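Local structure of conserved membrane protein (Chlamydia abortus, 6GZU) at residues A[133-138]-A[202-207]. The protein probably acts as a secreted virulence effector that combines deubiquitinating and acetyltransferase activities and induces Golgi fragmentation. Numbering follows the deposited sequence.
Sequences SHWTLV and TSCGIW
W135, near the start of strand 134-141, and C204, the first residue of helix 204-217, have the closest backbones of the two segments, their CA atoms 5.6 Å apart. The first turn of the helix, C204 and G205, meets the start of the strand, and further along L208 and L212 of the same helix pack on W135 and L137. S203 occupies the N-cap position, and its O accepts a hydrogen bond from W207 N at 3.0 Å. G205 comes no nearer than its N, 4.3 Å from CB of W135.

C204 supplies most of the contact from the helix. Its chi1 of 48° sets SG between the backbone N and the carbonyl carbon, and there the sulfur receives the N-H of W135 in a fairly straight hydrogen bond (N to SG 3.4 Å, 155° at the hydrogen). SG also sits in the plane of the W135 indole, at its edge, 3.8 Å from CD1, which makes this a sulfur-aromatic contact without stacking over the face. The C204 CB comes within 3.5 Å of the W135 carbonyl O.

H134, the residue before W135 on the strand, brings its imidazole against C204. Its CG is anti to the backbone N (chi1 -178°), and the ring meets C204 obliquely, with ND1 3.9 Å from SG and CE1 3.7 Å from CB. The far nitrogen, NE2, is hydrogen-bonded to D151 OD1, which helps fix the rotation of the ring.

The order thiol, ND1, NE2, carboxylate is that of a Cys-His-Asp catalytic triad, consistent with the Ulp1-like, CE-clan catalytic domain to which both segments belong; C204 would be the nucleophile and H134 its imidazole partner, as in relatives. Q198, which touches C204 and lies six residues before it, is probably the counterpart of the glutamine that lines the oxyanion hole in relatives. Chemically, the W135 N-H and the indole edge probably help orient the sulfur beside the imidazole.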
loop_
_atom_site.group_PDB
_atom_site.type_symbol
_atom_site.label_atom_id
_atom_site.label_comp_id
_atom_site.label_asym_id
_atom_site.label_seq_id
_atom_site.Cartn_x
_atom_site.Cartn_y
_atom_site.Cartn_z
ATOM N N SER A 133 1.898 0.158 16.579
ATOM C CA SER A 133 1.638 0.379 15.144
ATOM C C SER A 133 0.170 0.283 14.804
ATOM O O SER A 133 -0.495 -0.616 15.326
ATOM C CB SER A 133 2.292 -0.736 14.312
ATOM O OG SER A 133 3.679 -0.709 14.482
ATOM N N HIS A 134 -0.319 1.132 13.881
ATOM C CA HIS A 134 -1.547 0.792 13.169
ATOM C C HIS A 134 -1.212 0.805 11.695
ATOM O O HIS A 134 -0.513 1.698 11.234
ATOM C CB HIS A 134 -2.725 1.750 13.457
ATOM C CG HIS A 134 -3.992 1.353 12.755
ATOM N ND1 HIS A 134 -4.611 0.135 12.987
ATOM C CD2 HIS A 134 -4.728 1.975 11.794
ATOM C CE1 HIS A 134 -5.685 0.037 12.215
ATOM N NE2 HIS A 134 -5.788 1.143 11.489
ATOM N N TRP A 135 -1.668 -0.216 10.977
ATOM C CA TRP A 135 -1.424 -0.362 9.546
ATOM C C TRP A 135 -2.690 -0.186 8.752
ATOM O O TRP A 135 -3.745 -0.724 9.125
ATOM C CB TRP A 135 -0.859 -1.757 9.272
ATOM C CG TRP A 135 0.508 -1.975 9.802
ATOM C CD1 TRP A 135 0.875 -2.679 10.918
ATOM C CD2 TRP A 135 1.706 -1.554 9.197
ATOM N NE1 TRP A 135 2.243 -2.666 11.067
ATOM C CE2 TRP A 135 2.778 -2.006 9.985
ATOM C CE3 TRP A 135 1.982 -0.814 8.044
ATOM C CZ2 TRP A 135 4.115 -1.719 9.661
ATOM C CZ3 TRP A 135 3.302 -0.547 7.717
ATOM C CH2 TRP A 135 4.351 -0.993 8.513
ATOM N N THR A 136 -2.583 0.578 7.659
ATOM C CA THR A 136 -3.645 0.734 6.685
ATOM C C THR A 136 -3.050 0.551 5.305
ATOM O O THR A 136 -1.848 0.289 5.167
ATOM C CB THR A 136 -4.280 2.120 6.796
ATOM O OG1 THR A 136 -3.281 3.129 6.576
ATOM C CG2 THR A 136 -4.889 2.348 8.179
ATOM N N LEU A 137 -3.875 0.654 4.257
ATOM C CA LEU A 137 -3.392 0.364 2.892
ATOM C C LEU A 137 -3.929 1.428 1.944
ATOM O O LEU A 137 -5.129 1.720 1.959
ATOM C CB LEU A 137 -3.912 -1.013 2.455
ATOM C CG LEU A 137 -3.478 -1.474 1.056
ATOM C CD1 LEU A 137 -1.964 -1.728 1.056
ATOM C CD2 LEU A 137 -4.265 -2.723 0.617
ATOM N N VAL A 138 -3.077 1.958 1.065
ATOM C CA VAL A 138 -3.525 2.889 0.003
ATOM C C VAL A 138 -3.235 2.158 -1.298
ATOM O O VAL A 138 -2.094 1.737 -1.576
ATOM C CB VAL A 138 -2.740 4.215 0.058
ATOM C CG1 VAL A 138 -3.023 5.086 -1.194
ATOM C CG2 VAL A 138 -3.093 4.992 1.325
ATOM N N THR A 202 -4.236 -5.655 17.230
ATOM C CA THR A 202 -3.003 -6.150 16.625
ATOM C C THR A 202 -3.106 -6.724 15.203
ATOM O O THR A 202 -2.075 -6.918 14.550
ATOM C CB THR A 202 -2.358 -7.228 17.530
ATOM O OG1 THR A 202 -3.218 -8.371 17.608
ATOM C CG2 THR A 202 -2.116 -6.686 18.949
ATOM N N SER A 203 -4.326 -7.002 14.728
ATOM C CA SER A 203 -4.544 -7.706 13.442
ATOM C C SER A 203 -4.677 -6.849 12.195
ATOM O O SER A 203 -4.993 -7.379 11.114
ATOM C CB SER A 203 -5.788 -8.567 13.478
ATOM O OG SER A 203 -6.930 -7.785 13.773
ATOM N N CYS A 204 -4.448 -5.540 12.301
ATOM C CA CYS A 204 -4.597 -4.652 11.134
ATOM C C CYS A 204 -3.810 -5.098 9.925
ATOM O O CYS A 204 -4.322 -4.946 8.784
ATOM C CB CYS A 204 -4.184 -3.229 11.514
ATOM S SG CYS A 204 -2.599 -3.183 12.400
ATOM N N GLY A 205 -2.569 -5.576 10.127
ATOM C CA GLY A 205 -1.723 -5.981 9.000
ATOM C C GLY A 205 -2.277 -7.198 8.273
ATOM O O GLY A 205 -2.134 -7.326 7.049
ATOM N N ILE A 206 -2.924 -8.087 9.014
ATOM C CA ILE A 206 -3.523 -9.279 8.410
ATOM C C ILE A 206 -4.766 -8.848 7.640
ATOM O O ILE A 206 -4.956 -9.249 6.478
ATOM C CB ILE A 206 -3.906 -10.277 9.481
ATOM C CG1 ILE A 206 -2.660 -10.640 10.298
ATOM C CG2 ILE A 206 -4.531 -11.513 8.845
ATOM C CD1 ILE A 206 -2.951 -11.474 11.544
ATOM N N TRP A 207 -5.575 -7.980 8.233
ATOM C CA TRP A 207 -6.773 -7.532 7.540
ATOM C C TRP A 207 -6.465 -6.855 6.198
ATOM O O TRP A 207 -7.150 -7.107 5.185
ATOM C CB TRP A 207 -7.541 -6.523 8.410
ATOM C CG TRP A 207 -8.441 -7.182 9.389
ATOM C CD1 TRP A 207 -8.334 -7.181 10.768
ATOM C CD2 TRP A 207 -9.629 -7.886 9.074
ATOM N NE1 TRP A 207 -9.362 -7.886 11.303
ATOM C CE2 TRP A 207 -10.197 -8.302 10.298
ATOM C CE3 TRP A 207 -10.271 -8.217 7.870
ATOM C CZ2 TRP A 207 -11.369 -9.060 10.361
ATOM C CZ3 TRP A 207 -11.437 -8.963 7.935
ATOM C CH2 TRP A 207 -11.990 -9.361 9.174
#